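Local coordinates for ArtJ (PDB 2PVU), which binds arginine, lysine or histidine and probably delivers them to its cognate ATP-binding cassette transporter, Art(MP)2, at residues A[52-57]-A[196-201]. Residues are numbered along the deposited sequence; the frame is centred on the assembly and turned at random.
Sequences FAPFEY and DNAVAN. With LYS (lysine), chain E.
Phe52 and Val199 meet beside the ligand, where the loop 52-57 touches the helix that follows Asp196, and the apolar side of the contact is built on this pair. Methyl CG2 of Val199 sits over the centre of the Phe52 ring in a CH-pi contact, 3.5 Å from the centroid and 12° off the ring normal. Against the opposite face lies the aliphatic chain of the bound lysine, whose CE is 3.5 Å above the ring plane. With CG turned roughly opposite the backbone N (chi1 -154°), Phe52 carries its ring between ligand and helix. Replacing Phe52 with an alanine would probably open a gap there, leaving the lysine methylenes without this aromatic wall and Val199 CG2 without its ring. The same methyl reaches the edge of the Phe55 ring, while Ala198 CB approaches that ring obliquely, 3.7 Å from Phe55 CZ.

No direct hydrogen bond joins the two segments. Instead, one water donates to Ala53 O and to Val199 O, 2.7 Å from each, bridging loop and helix backbones; Ala53 O also receives a CA-H...O contact from Val199. Within the two segments, the polar grip on the ligand comes from Asp196, whose CG lies at the edge of the Phe52 ring, 3.7 Å from CZ. Its OD2 accepts from the lysine N at 2.8 Å and hydrogen-bonds Tyr226 OH, while OD1 is held by Gln129 NE2, so both carboxylate oxygens are engaged; Arg114 and Gln153, among others, also bind the lysine.

Such joint enclosure is consistent with the closed, ligand-bound state of a family 3 solute-binding protein, in which residues from two lobes surround the amino acid. The loop, with its cis peptide before Pro54, runs from strand 44-48 to strand 57-59; helix 197-206 starts directly after strand 192-196, and Phe261 of helix 252-261 packs against Pro54, Phe55 and Ala198.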
loop_
_atom_site.group_PDB
_atom_site.type_symbol
_atom_site.label_atom_id
_atom_site.label_comp_id
_atom_site.label_asym_id
_atom_site.label_seq_id
_atom_site.Cartn_x
_atom_site.Cartn_y
_atom_site.Cartn_z
ATOM N N PHE A 52 -3.344 3.242 -6.376
ATOM C CA PHE A 52 -2.374 3.484 -5.264
ATOM C C PHE A 52 -0.968 3.660 -5.872
ATOM O O PHE A 52 0.002 2.941 -5.534
ATOM C CB PHE A 52 -2.434 2.309 -4.268
ATOM C CG PHE A 52 -2.011 2.654 -2.862
ATOM C CD1 PHE A 52 -0.915 2.012 -2.291
ATOM C CD2 PHE A 52 -2.716 3.625 -2.111
ATOM C CE1 PHE A 52 -0.513 2.300 -0.961
ATOM C CE2 PHE A 52 -2.328 3.933 -0.795
ATOM C CZ PHE A 52 -1.216 3.258 -0.217
ATOM N N ALA A 53 -0.868 4.623 -6.781
ATOM C CA ALA A 53 0.430 4.943 -7.394
ATOM C C ALA A 53 1.395 5.386 -6.290
ATOM O O ALA A 53 1.012 6.178 -5.428
ATOM C CB ALA A 53 0.291 6.044 -8.454
ATOM N N PRO A 54 2.671 4.950 -6.346
ATOM C CA PRO A 54 3.345 4.242 -7.437
ATOM C C PRO A 54 3.331 2.709 -7.337
ATOM O O PRO A 54 3.972 2.038 -8.149
ATOM C CB PRO A 54 4.786 4.701 -7.281
ATOM C CG PRO A 54 4.972 4.787 -5.787
ATOM C CD PRO A 54 3.599 5.258 -5.241
ATOM N N PHE A 55 2.622 2.164 -6.358
ATOM C CA PHE A 55 2.654 0.704 -6.119
ATOM C C PHE A 55 1.815 -0.082 -7.116
ATOM O O PHE A 55 2.280 -1.075 -7.709
ATOM C CB PHE A 55 2.247 0.425 -4.657
ATOM C CG PHE A 55 3.228 1.027 -3.683
ATOM C CD1 PHE A 55 4.468 0.419 -3.489
ATOM C CD2 PHE A 55 2.939 2.227 -3.032
ATOM C CE1 PHE A 55 5.467 1.003 -2.643
ATOM C CE2 PHE A 55 3.879 2.803 -2.141
ATOM C CZ PHE A 55 5.162 2.198 -1.976
ATOM N N GLU A 56 0.598 0.390 -7.362
ATOM C CA GLU A 56 -0.232 -0.194 -8.408
ATOM C C GLU A 56 -1.257 0.834 -8.819
ATOM O O GLU A 56 -1.888 1.460 -7.984
ATOM C CB GLU A 56 -0.948 -1.448 -7.936
ATOM C CG GLU A 56 -1.673 -1.347 -6.564
ATOM C CD GLU A 56 -0.753 -1.623 -5.376
ATOM O OE1 GLU A 56 0.096 -2.541 -5.489
ATOM O OE2 GLU A 56 -0.896 -0.973 -4.304
ATOM N N TYR A 57 -1.404 1.007 -10.115
ATOM C CA TYR A 57 -2.385 1.974 -10.629
ATOM C C TYR A 57 -2.667 1.585 -12.061
ATOM O O TYR A 57 -2.050 0.648 -12.573
ATOM C CB TYR A 57 -1.875 3.412 -10.488
ATOM C CG TYR A 57 -0.564 3.719 -11.179
ATOM C CD1 TYR A 57 -0.547 4.432 -12.393
ATOM C CD2 TYR A 57 0.669 3.350 -10.606
ATOM C CE1 TYR A 57 0.647 4.752 -13.023
ATOM C CE2 TYR A 57 1.881 3.667 -11.222
ATOM C CZ TYR A 57 1.864 4.364 -12.432
ATOM O OH TYR A 57 3.041 4.694 -13.060
ATOM N N ASP A 196 0.054 6.726 2.864
ATOM C CA ASP A 196 1.427 6.202 2.917
ATOM C C ASP A 196 2.394 7.183 2.298
ATOM O O ASP A 196 2.055 7.848 1.306
ATOM C CB ASP A 196 1.496 4.848 2.188
ATOM C CG ASP A 196 0.740 3.733 2.913
ATOM O OD1 ASP A 196 -0.294 4.022 3.522
ATOM O OD2 ASP A 196 1.147 2.548 2.857
ATOM N N ASN A 197 3.609 7.232 2.860
ATOM C CA ASN A 197 4.594 8.228 2.469
ATOM C C ASN A 197 4.894 8.253 0.966
ATOM O O ASN A 197 4.967 9.341 0.406
ATOM C CB ASN A 197 5.904 8.111 3.280
ATOM C CG ASN A 197 6.624 6.800 3.023
ATOM O OD1 ASN A 197 6.097 5.732 3.296
ATOM N ND2 ASN A 197 7.820 6.882 2.469
ATOM N N ALA A 198 5.106 7.086 0.330
ATOM C CA ALA A 198 5.540 7.128 -1.101
ATOM C C ALA A 198 4.390 7.550 -1.989
ATOM O O ALA A 198 4.595 8.160 -3.043
ATOM C CB ALA A 198 6.107 5.748 -1.546
ATOM N N VAL A 199 3.163 7.238 -1.553
ATOM C CA VAL A 199 1.962 7.613 -2.294
ATOM C C VAL A 199 1.754 9.131 -2.212
ATOM O O VAL A 199 1.575 9.799 -3.233
ATOM C CB VAL A 199 0.726 6.865 -1.786
ATOM C CG1 VAL A 199 -0.535 7.420 -2.443
ATOM C CG2 VAL A 199 0.895 5.359 -2.100
ATOM N N ALA A 200 1.810 9.685 -1.010
ATOM C CA ALA A 200 1.700 11.160 -0.852
ATOM C C ALA A 200 2.821 11.898 -1.581
ATOM O O ALA A 200 2.587 12.856 -2.316
ATOM C CB ALA A 200 1.690 11.550 0.625
ATOM N N ASN A 201 4.050 11.433 -1.389
ATOM C CA ASN A 201 5.200 12.077 -1.999
ATOM C C ASN A 201 5.143 12.079 -3.511
ATOM O O ASN A 201 5.467 13.098 -4.144
ATOM C CB ASN A 201 6.501 11.425 -1.521
ATOM C CG ASN A 201 6.885 11.856 -0.112
ATOM O OD1 ASN A 201 6.573 12.974 0.325
ATOM N ND2 ASN A 201 7.603 11.006 0.577
HETATM N N LYS E . -0.313 0.407 3.864
HETATM C CA LYS E . -1.662 0.843 4.357
HETATM C C LYS E . -2.443 -0.383 4.849
HETATM O O LYS E . -3.516 -0.246 5.417
HETATM C CB LYS E . -2.442 1.519 3.236
HETATM C CG LYS E . -2.636 0.582 2.019
HETATM C CD LYS E . -3.806 1.049 1.127
HETATM C CE LYS E . -3.644 0.468 -0.269
HETATM N NZ LYS E . -4.905 0.750 -1.143
HETATM O OXT LYS E . -2.011 -1.542 4.662
HETATM O O HOH W 1 0.728 8.818 -5.625
#